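Local atomic coordinates of erythrocyte membrane protein 1 (PDB entry 6S8T), a protein that probably binds host cell-surface receptors, being here the ICAM-1-binding DBLbeta domain of a PfEMP1 adhesin from Plasmodium falciparum. Residues A[112-117]-A[298-303]; A[150-155]-A[183-188]; A[158-163]-A[176-181]. One frame throughout, in Å; residues are numbered along the deposited sequence. Where two conformers were deposited one is given.

Contact 1: residues A[112-117]-A[298-303]; sequences PPRRQH and MVEWAE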
loop_
_atom_site.group_PDB
_atom_site.type_symbol
_atom_site.label_atom_id
_atom_site.label_comp_id
_atom_site.label_asym_id
_atom_site.label_seq_id
_atom_site.Cartn_x
_atom_site.Cartn_y
_atom_site.Cartn_z
ATOM N N PRO A 112 -1.253 2.214 -6.545
ATOM C CA PRO A 112 -2.598 2.407 -5.976
ATOM C C PRO A 112 -2.996 3.871 -6.018
ATOM O O PRO A 112 -2.166 4.752 -5.750
ATOM C CB PRO A 112 -2.452 1.916 -4.528
ATOM C CG PRO A 112 -1.180 1.081 -4.515
ATOM C CD PRO A 112 -0.294 1.688 -5.558
ATOM N N PRO A 113 -4.252 4.172 -6.359
ATOM C CA PRO A 113 -4.703 5.576 -6.320
ATOM C C PRO A 113 -4.516 6.234 -4.964
ATOM O O PRO A 113 -4.226 7.436 -4.906
ATOM C CB PRO A 113 -6.187 5.478 -6.698
ATOM C CG PRO A 113 -6.279 4.245 -7.530
ATOM C CD PRO A 113 -5.265 3.283 -6.951
ATOM N N ARG A 114 -4.674 5.483 -3.871
ATOM C CA ARG A 114 -4.397 6.037 -2.549
ATOM C C ARG A 114 -2.951 6.507 -2.445
ATOM O O ARG A 114 -2.678 7.592 -1.920
ATOM C CB ARG A 114 -4.701 4.997 -1.471
ATOM C CG ARG A 114 -4.259 5.400 -0.073
ATOM C CD ARG A 114 -4.146 4.188 0.834
ATOM N NE ARG A 114 -3.313 3.153 0.227
ATOM C CZ ARG A 114 -1.984 3.158 0.247
ATOM N NH1 ARG A 114 -1.306 2.179 -0.340
ATOM N NH2 ARG A 114 -1.333 4.143 0.852
ATOM N N ARG A 115 -2.012 5.703 -2.956
ATOM C CA ARG A 115 -0.596 6.058 -2.900
ATOM C C ARG A 115 -0.278 7.238 -3.807
ATOM O O ARG A 115 0.475 8.140 -3.421
ATOM C CB ARG A 115 0.260 4.846 -3.283
ATOM C CG ARG A 115 1.731 5.160 -3.559
ATOM C CD ARG A 115 2.483 5.500 -2.280
ATOM N NE ARG A 115 3.870 5.900 -2.533
ATOM C CZ ARG A 115 4.262 7.157 -2.721
ATOM N NH1 ARG A 115 3.371 8.140 -2.692
ATOM N NH2 ARG A 115 5.540 7.433 -2.941
ATOM N N GLN A 116 -0.838 7.247 -5.019
ATOM C CA GLN A 116 -0.518 8.300 -5.979
ATOM C C GLN A 116 -0.898 9.680 -5.451
ATOM O O GLN A 116 -0.185 10.660 -5.697
ATOM C CB GLN A 116 -1.221 8.024 -7.307
ATOM C CG GLN A 116 -1.023 9.109 -8.347
ATOM C CD GLN A 116 -1.594 8.725 -9.692
ATOM O OE1 GLN A 116 -1.556 7.559 -10.083
ATOM N NE2 GLN A 116 -2.135 9.704 -10.409
ATOM N N HIS A 117 -2.010 9.782 -4.724
ATOM C CA HIS A 117 -2.483 11.059 -4.200
ATOM C C HIS A 117 -2.207 11.212 -2.707
ATOM O O HIS A 117 -2.957 11.891 -1.998
ATOM C CB HIS A 117 -3.973 11.230 -4.494
ATOM C CG HIS A 117 -4.320 11.055 -5.940
ATOM N ND1 HIS A 117 -3.851 11.896 -6.925
ATOM C CD2 HIS A 117 -5.080 10.128 -6.568
ATOM C CE1 HIS A 117 -4.314 11.500 -8.097
ATOM N NE2 HIS A 117 -5.066 10.431 -7.908
ATOM N N MET A 298 -0.551 -5.497 -4.066
ATOM C CA MET A 298 -1.315 -6.567 -4.706
ATOM C C MET A 298 -2.592 -6.878 -3.933
ATOM O O MET A 298 -3.663 -7.036 -4.534
ATOM C CB MET A 298 -0.447 -7.825 -4.843
ATOM C CG MET A 298 -1.177 -9.050 -5.396
ATOM S SD MET A 298 -0.161 -10.548 -5.510
ATOM C CE MET A 298 -0.116 -11.085 -3.802
ATOM N N VAL A 299 -2.497 -6.988 -2.603
ATOM C CA VAL A 299 -3.691 -7.202 -1.787
ATOM C C VAL A 299 -4.662 -6.035 -1.944
ATOM O O VAL A 299 -5.881 -6.226 -2.010
ATOM C CB VAL A 299 -3.304 -7.418 -0.310
ATOM C CG1 VAL A 299 -4.552 -7.534 0.564
ATOM C CG2 VAL A 299 -2.419 -8.650 -0.152
ATOM N N GLU A 300 -4.137 -4.808 -2.010
ATOM C CA GLU A 300 -4.991 -3.641 -2.218
ATOM C C GLU A 300 -5.573 -3.624 -3.628
ATOM O O GLU A 300 -6.698 -3.154 -3.825
ATOM C CB GLU A 300 -4.202 -2.355 -1.933
ATOM C CG GLU A 300 -5.022 -1.053 -1.928
ATOM C CD GLU A 300 -4.212 0.149 -1.444
ATOM O OE1 GLU A 300 -3.002 -0.014 -1.179
ATOM O OE2 GLU A 300 -4.781 1.260 -1.316
ATOM N N TRP A 301 -4.831 -4.140 -4.614
ATOM C CA TRP A 301 -5.359 -4.254 -5.972
ATOM C C TRP A 301 -6.550 -5.203 -6.019
ATOM O O TRP A 301 -7.530 -4.946 -6.727
ATOM C CB TRP A 301 -4.258 -4.731 -6.927
ATOM C CG TRP A 301 -4.663 -4.806 -8.391
ATOM C CD1 TRP A 301 -4.373 -3.896 -9.369
ATOM C CD2 TRP A 301 -5.409 -5.855 -9.035
ATOM N NE1 TRP A 301 -4.898 -4.304 -10.573
ATOM C CE2 TRP A 301 -5.538 -5.501 -10.397
ATOM C CE3 TRP A 301 -5.983 -7.053 -8.593
ATOM C CZ2 TRP A 301 -6.217 -6.303 -11.318
ATOM C CZ3 TRP A 301 -6.661 -7.844 -9.507
ATOM C CH2 TRP A 301 -6.769 -7.466 -10.856
ATOM N N ALA A 302 -6.479 -6.312 -5.281
ATOM C CA ALA A 302 -7.567 -7.283 -5.310
ATOM C C ALA A 302 -8.821 -6.734 -4.639
ATOM O O ALA A 302 -9.940 -7.026 -5.077
ATOM C CB ALA A 302 -7.129 -8.588 -4.644
ATOM N N GLU A 303 -8.658 -5.942 -3.576
ATOM C CA GLU A 303 -9.822 -5.376 -2.898
ATOM C C GLU A 303 -10.564 -4.400 -3.805
ATOM O O GLU A 303 -11.796 -4.446 -3.906
ATOM C CB GLU A 303 -9.409 -4.687 -1.593
ATOM C CG GLU A 303 -10.565 -3.939 -0.918
ATOM C CD GLU A 303 -10.183 -3.265 0.393
ATOM O OE1 GLU A 303 -8.979 -3.191 0.715
ATOM O OE2 GLU A 303 -11.099 -2.801 1.105
HETATM O O HOH W 1 -5.891 2.619 -3.641
#
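Pro-112, the N-cap residue of the short helix 113-116, stands across from Glu-300 on the long helix 293-319, and the two backbones remain well apart. Their nearest CA atoms, those of Pro-112 and Trp-301, are 7.2 Å from each other, so the gap is bridged by side chains. Glu-300 spans most of it. With CG anti to the backbone N (chi1 -172°) and the rest of the chain extended, its carboxylate is carried straight out to the N-terminal turn of the short helix. There Arg-114 grips it side-on with two nitrogens: NE reaches OE2 of Glu-300 at 2.8 Å, and NH1 reaches OE1 of the same residue at 2.9 Å. Each oxygen offers its syn lone pair, both bonds are close to straight, and the guanidinium and carboxylate planes lie only 22° apart. A bend at chi3 (52°) turns the arginine's head so that its NE edge faces the acid. This buried bidentate pair ties together two pieces of a Duffy-binding-like domain, built of helices and long loops, that are separated by 180 residues of chain. A water adds a second link: it accepts from Arg-114 N, 3.1 Å away, and donates to Glu-300 OE2 at 2.9 Å. That amide belongs to the first turn of helix 113-116, where no preceding turn supplies a carbonyl, and the acid's charge is probably favourable beside such a helix start. Pro-112 packs against the other oxygen, its CB lying 3.9 Å from OE1 of Glu-300. Tyr-184 of helix 172-194 touches both Arg-114 and Glu-300, while Trp-297 packs on Pro-112 and Arg-114. The remaining terminal nitrogen of the guanidinium, NH2, forms a salt bridge with Asp-188 of helix 172-194.

Contact 2: residues A[150-155]-A[183-188]; sequences KMDADE and RYSFAD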
loop_
_atom_site.group_PDB
_atom_site.type_symbol
_atom_site.label_atom_id
_atom_site.label_comp_id
_atom_site.label_asym_id
_atom_site.label_seq_id
_atom_site.Cartn_x
_atom_site.Cartn_y
_atom_site.Cartn_z
ATOM N N LYS A 150 -0.471 12.682 9.947
ATOM C CA LYS A 150 -1.763 13.083 10.502
ATOM C C LYS A 150 -2.684 13.644 9.424
ATOM O O LYS A 150 -3.870 13.295 9.365
ATOM C CB LYS A 150 -1.567 14.105 11.621
ATOM C CG LYS A 150 -2.862 14.775 12.070
ATOM C CD LYS A 150 -2.639 15.741 13.221
ATOM C CE LYS A 150 -3.904 16.520 13.541
ATOM N NZ LYS A 150 -4.347 17.363 12.390
ATOM N N MET A 151 -2.161 14.518 8.560
ATOM C CA MET A 151 -2.998 15.103 7.517
ATOM C C MET A 151 -3.387 14.077 6.460
ATOM O O MET A 151 -4.479 14.164 5.890
ATOM C CB MET A 151 -2.288 16.294 6.870
ATOM C CG MET A 151 -2.032 17.454 7.823
ATOM S SD MET A 151 -1.383 18.930 7.011
ATOM C CE MET A 151 -2.778 19.408 5.994
ATOM N N ASP A 152 -2.520 13.097 6.185
ATOM C CA ASP A 152 -2.880 12.077 5.203
ATOM C C ASP A 152 -3.950 11.143 5.758
ATOM O O ASP A 152 -4.858 10.727 5.027
ATOM C CB ASP A 152 -1.642 11.288 4.765
ATOM C CG ASP A 152 -1.912 10.396 3.558
ATOM O OD1 ASP A 152 -2.302 10.923 2.490
ATOM O OD2 ASP A 152 -1.730 9.165 3.675
ATOM N N ALA A 153 -3.865 10.811 7.049
ATOM C CA ALA A 153 -4.901 9.995 7.675
ATOM C C ALA A 153 -6.240 10.722 7.702
ATOM O O ALA A 153 -7.290 10.112 7.465
ATOM C CB ALA A 153 -4.478 9.603 9.089
ATOM N N ASP A 154 -6.227 12.023 7.998
ATOM C CA ASP A 154 -7.473 12.784 8.016
ATOM C C ASP A 154 -8.077 12.876 6.619
ATOM O O ASP A 154 -9.299 12.775 6.458
ATOM C CB ASP A 154 -7.226 14.175 8.601
ATOM C CG ASP A 154 -8.497 15.001 8.713
ATOM O OD1 ASP A 154 -9.416 14.594 9.457
ATOM O OD2 ASP A 154 -8.576 16.063 8.058
ATOM N N GLU A 155 -7.236 13.045 5.596
ATOM C CA GLU A 155 -7.733 13.132 4.228
ATOM C C GLU A 155 -8.286 11.796 3.741
ATOM O O GLU A 155 -9.241 11.774 2.954
ATOM C CB GLU A 155 -6.621 13.616 3.298
ATOM C CG GLU A 155 -7.105 14.111 1.946
ATOM C CD GLU A 155 -7.825 15.445 2.037
ATOM O OE1 GLU A 155 -7.578 16.192 3.005
ATOM O OE2 GLU A 155 -8.640 15.746 1.140
ATOM N N ARG A 183 -3.604 2.032 7.437
ATOM C CA ARG A 183 -2.448 1.182 7.705
ATOM C C ARG A 183 -1.551 1.070 6.476
ATOM O O ARG A 183 -0.321 1.043 6.600
ATOM C CB ARG A 183 -2.911 -0.197 8.177
ATOM C CG ARG A 183 -3.612 -0.163 9.528
ATOM C CD ARG A 183 -4.352 -1.457 9.827
ATOM N NE ARG A 183 -3.460 -2.613 9.815
ATOM C CZ ARG A 183 -3.839 -3.849 10.118
ATOM N NH1 ARG A 183 -5.098 -4.090 10.464
ATOM N NH2 ARG A 183 -2.960 -4.841 10.078
ATOM N N TYR A 184 -2.151 1.022 5.281
ATOM C CA TYR A 184 -1.365 1.045 4.050
ATOM C C TYR A 184 -0.572 2.341 3.920
ATOM O O TYR A 184 0.571 2.331 3.445
ATOM C CB TYR A 184 -2.280 0.867 2.836
ATOM C CG TYR A 184 -2.940 -0.492 2.721
ATOM C CD1 TYR A 184 -2.259 -1.651 3.077
ATOM C CD2 TYR A 184 -4.245 -0.614 2.247
ATOM C CE1 TYR A 184 -2.857 -2.894 2.966
ATOM C CE2 TYR A 184 -4.854 -1.852 2.135
ATOM C CZ TYR A 184 -4.152 -2.990 2.496
ATOM O OH TYR A 184 -4.746 -4.226 2.387
ATOM N N SER A 185 -1.163 3.472 4.321
ATOM C CA SER A 185 -0.462 4.750 4.226
ATOM C C SER A 185 0.679 4.832 5.230
ATOM O O SER A 185 1.740 5.394 4.932
ATOM C CB SER A 185 -1.439 5.905 4.441
ATOM O OG SER A 185 -0.744 7.118 4.687
ATOM N N PHE A 186 0.475 4.290 6.434
ATOM C CA PHE A 186 1.556 4.220 7.414
ATOM C C PHE A 186 2.714 3.376 6.889
ATOM O O PHE A 186 3.885 3.707 7.106
ATOM C CB PHE A 186 1.022 3.655 8.734
ATOM C CG PHE A 186 2.091 3.204 9.700
ATOM C CD1 PHE A 186 2.811 4.125 10.446
ATOM C CD2 PHE A 186 2.352 1.853 9.883
ATOM C CE1 PHE A 186 3.788 3.708 11.346
ATOM C CE2 PHE A 186 3.327 1.428 10.780
ATOM C CZ PHE A 186 4.043 2.358 11.512
ATOM N N ALA A 187 2.405 2.292 6.175
ATOM C CA ALA A 187 3.464 1.431 5.657
ATOM C C ALA A 187 4.174 2.077 4.473
ATOM O O ALA A 187 5.401 1.978 4.352
ATOM C CB ALA A 187 2.889 0.071 5.267
ATOM N N ASP A 188 3.418 2.746 3.593
ATOM C CA ASP A 188 4.025 3.453 2.467
ATOM C C ASP A 188 4.964 4.552 2.944
ATOM O O ASP A 188 6.036 4.756 2.363
ATOM C CB ASP A 188 2.939 4.043 1.561
ATOM C CG ASP A 188 2.268 2.995 0.683
ATOM O OD1 ASP A 188 2.753 1.838 0.631
ATOM O OD2 ASP A 188 1.250 3.330 0.042
#
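Ser-185 and Asp-152 meet through a single polar link between helices 172-194 and 137-163. The serine hydroxyl, OG, donates to OD2 of Asp-152 at a modelled 2.5 Å; so short a length is doubtful, all the more because Ser-185 was deposited in two conformers. The direction from which the hydroxyl approaches the carboxylate is as uncertain as the length. Both side chains contribute to the reach: each projects from its helix toward the other, and in each the group that makes the bond is anti to its own backbone N (chi1 -169° for the acid, 165° for the serine). The CA atoms of Asp-152 and Ser-185 are 7.8 Å apart, a distance that these two short side chains suffice to bridge.

One step further out, the second carboxylate oxygen, OD1, is occupied by a salt bridge to Arg-89 NH1 and a hydrogen bond from the backbone N of Cys-119, a half-cystine of the Cys-80 to Cys-119 disulfide. Met-118 packs on both Asp-152 and Ser-185, and Met-264 of helix 246-268 lies against Ser-185 and Ala-153. Asp-152 is buried, and the arginine and amide at OD1 probably favour its ionised form; through OD1 the acid also ties helix 137-163 to the loop of Cys-119.

Contact 3: residues A[158-163]-A[176-181]; sequences KRYKKH and ESICRA
Tyr-160 is the first residue of helix 158-163 to touch 176-181, and it carries most of the contact. The two segments run roughly antiparallel, at 138°, with their axes 10.9 Å apart at closest approach, as the ends of a helical hairpin: helix 137-163 leads through a short connection into helix 172-194, which is also fastened by the disulfide of Cys-179 with Cys-278. The tyrosine leaves its backbone with CG anti to N (chi1 -163°), which directs the ring across the gap. Ile-178 meets it over one face. CG1 of the isoleucine lies 3.8 Å from the centroid of the Tyr-160 ring and 19° off the ring normal, a CH-pi contact displaced toward the CG-CD1 side of the ring. Its CD1 follows along the same flank, 3.8 Å from CD1 of Tyr-160. At the far end of the ring the phenol OH donates to OG of Ser-177 at 2.8 Å, so adjacent residues of the second helix receive the aromatic face and the hydroxyl. Phe-90 also meets the ring, and Trp-304 and Lys-307 of helix 293-319 pack on the same tyrosine.

Lys-161, next in sequence, adds only a peripheral touch by its aliphatic stem, CG standing 4.4 Å from CD1 of Ile-178.

Beyond Ser-177 the polar path continues to Glu-303, whose OE2 is hydrogen-bonded to the serine OG and salt-bridged by Arg-180 NH1. The serine hydroxyl would then accept from the phenol and donate to the acid, a probable short relay that gives a buried hydroxyl a partner in each role and helps fix the ring's position along Ile-178.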
loop_
_atom_site.group_PDB
_atom_site.type_symbol
_atom_site.label_atom_id
_atom_site.label_comp_id
_atom_site.label_asym_id
_atom_site.label_seq_id
_atom_site.Cartn_x
_atom_site.Cartn_y
_atom_site.Cartn_z
ATOM N N LYS A 158 -11.922 11.354 5.230
ATOM C CA LYS A 158 -12.929 12.238 4.647
ATOM C C LYS A 158 -13.174 11.927 3.173
ATOM O O LYS A 158 -14.324 11.914 2.722
ATOM C CB LYS A 158 -12.516 13.699 4.826
ATOM C CG LYS A 158 -12.453 14.159 6.279
ATOM C CD LYS A 158 -12.079 15.632 6.384
ATOM C CE LYS A 158 -11.955 16.077 7.836
ATOM N NZ LYS A 158 -13.217 15.861 8.606
ATOM N N ARG A 159 -12.111 11.681 2.401
ATOM C CA ARG A 159 -12.295 11.447 0.971
ATOM C C ARG A 159 -12.903 10.080 0.691
ATOM O O ARG A 159 -13.593 9.910 -0.319
ATOM C CB ARG A 159 -10.970 11.595 0.227
ATOM C CG ARG A 159 -10.536 13.030 0.033
ATOM C CD ARG A 159 -9.342 13.126 -0.897
ATOM N NE ARG A 159 -9.034 14.512 -1.234
ATOM C CZ ARG A 159 -9.577 15.171 -2.255
ATOM N NH1 ARG A 159 -9.240 16.431 -2.488
ATOM N NH2 ARG A 159 -10.452 14.566 -3.045
ATOM N N TYR A 160 -12.658 9.096 1.557
ATOM C CA TYR A 160 -13.311 7.800 1.395
ATOM C C TYR A 160 -14.819 7.937 1.552
ATOM O O TYR A 160 -15.592 7.403 0.748
ATOM C CB TYR A 160 -12.754 6.796 2.406
ATOM C CG TYR A 160 -13.062 5.352 2.075
ATOM C CD1 TYR A 160 -14.334 4.823 2.270
ATOM C CD2 TYR A 160 -12.073 4.513 1.577
ATOM C CE1 TYR A 160 -14.611 3.500 1.969
ATOM C CE2 TYR A 160 -12.338 3.194 1.275
ATOM C CZ TYR A 160 -13.605 2.691 1.472
ATOM O OH TYR A 160 -13.860 1.373 1.168
ATOM N N LYS A 161 -15.257 8.654 2.590
ATOM C CA LYS A 161 -16.684 8.873 2.783
ATOM C C LYS A 161 -17.272 9.741 1.678
ATOM O O LYS A 161 -18.425 9.538 1.281
ATOM C CB LYS A 161 -16.939 9.497 4.158
ATOM C CG LYS A 161 -16.621 8.559 5.318
ATOM C CD LYS A 161 -17.090 9.114 6.656
ATOM C CE LYS A 161 -16.192 10.235 7.147
ATOM N NZ LYS A 161 -16.625 10.743 8.481
ATOM N N LYS A 162 -16.495 10.692 1.155
ATOM C CA LYS A 162 -17.005 11.574 0.110
ATOM C C LYS A 162 -17.115 10.847 -1.225
ATOM O O LYS A 162 -18.145 10.925 -1.903
ATOM C CB LYS A 162 -16.106 12.801 -0.023
ATOM C CG LYS A 162 -16.480 13.716 -1.174
ATOM C CD LYS A 162 -15.437 14.803 -1.370
ATOM C CE LYS A 162 -15.812 15.724 -2.519
ATOM N NZ LYS A 162 -16.001 14.972 -3.791
ATOM N N HIS A 163 -16.059 10.130 -1.621
ATOM C CA HIS A 163 -16.052 9.489 -2.931
ATOM C C HIS A 163 -17.039 8.333 -3.023
ATOM O O HIS A 163 -17.386 7.918 -4.134
ATOM C CB HIS A 163 -14.637 9.019 -3.274
ATOM C CG HIS A 163 -13.680 10.144 -3.519
ATOM N ND1 HIS A 163 -12.318 9.960 -3.630
ATOM C CD2 HIS A 163 -13.893 11.473 -3.678
ATOM C CE1 HIS A 163 -11.734 11.125 -3.845
ATOM N NE2 HIS A 163 -12.668 12.060 -3.878
ATOM N N GLU A 176 -13.772 -1.022 8.385
ATOM C CA GLU A 176 -12.555 -1.822 8.299
ATOM C C GLU A 176 -11.746 -1.465 7.059
ATOM O O GLU A 176 -10.512 -1.426 7.107
ATOM C CB GLU A 176 -12.901 -3.309 8.316
ATOM C CG GLU A 176 -12.686 -3.961 9.670
ATOM C CD GLU A 176 -13.057 -5.428 9.678
ATOM O OE1 GLU A 176 -14.104 -5.780 9.095
ATOM O OE2 GLU A 176 -12.296 -6.230 10.260
ATOM N N SER A 177 -12.424 -1.190 5.943
ATOM C CA SER A 177 -11.719 -0.800 4.726
ATOM C C SER A 177 -10.977 0.520 4.915
ATOM O O SER A 177 -9.868 0.693 4.396
ATOM C CB SER A 177 -12.708 -0.711 3.562
ATOM O OG SER A 177 -12.049 -0.443 2.337
ATOM N N ILE A 178 -11.572 1.461 5.657
ATOM C CA ILE A 178 -10.901 2.728 5.942
ATOM C C ILE A 178 -9.716 2.507 6.875
ATOM O O ILE A 178 -8.651 3.111 6.703
ATOM C CB ILE A 178 -11.897 3.746 6.531
ATOM C CG1 ILE A 178 -13.012 4.069 5.537
ATOM C CG2 ILE A 178 -11.183 5.024 6.933
ATOM C CD1 ILE A 178 -14.070 5.022 6.093
ATOM N N CYS A 179 -9.884 1.642 7.881
ATOM C CA CYS A 179 -8.782 1.340 8.788
ATOM C C CYS A 179 -7.604 0.717 8.038
ATOM O O CYS A 179 -6.443 1.046 8.312
ATOM C CB CYS A 179 -9.269 0.426 9.919
ATOM S SG CYS A 179 -10.435 1.213 11.099
ATOM N N ARG A 180 -7.882 -0.168 7.073
ATOM C CA ARG A 180 -6.802 -0.778 6.295
ATOM C C ARG A 180 -6.078 0.258 5.441
ATOM O O ARG A 180 -4.852 0.194 5.289
ATOM C CB ARG A 180 -7.344 -1.909 5.413
ATOM C CG ARG A 180 -7.625 -3.219 6.148
ATOM C CD ARG A 180 -7.880 -4.376 5.179
ATOM N NE ARG A 180 -8.995 -4.114 4.271
ATOM C CZ ARG A 180 -10.260 -4.448 4.514
ATOM N NH1 ARG A 180 -11.205 -4.165 3.627
ATOM N NH2 ARG A 180 -10.584 -5.064 5.644
ATOM N N ALA A 181 -6.819 1.218 4.874
ATOM C CA ALA A 181 -6.200 2.238 4.031
ATOM C C ALA A 181 -5.235 3.108 4.829
ATOM O O ALA A 181 -4.180 3.504 4.319
ATOM C CB ALA A 181 -7.278 3.101 3.372
#

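In the fold
All three contacts are buried, with contact 1 nearest the centre of the chain and contact 3 farthest out. Contacts 2 and 3 join the same helices, 137-163 and 172-194, at successive levels. Contact 1 instead brings in helix 293-319 and the short helix 113-116, closing the long loop of chain within which the other two are nested. Across the segments themselves, contact 1 is ionic, contact 2 a single polar bond, and contact 3 apolar packing plus a hydroxyl bond. Helix 172-194, common to contacts 2 and 3, also connects with both segments of contact 1 through charged side chains, so the three sites form one continuous region.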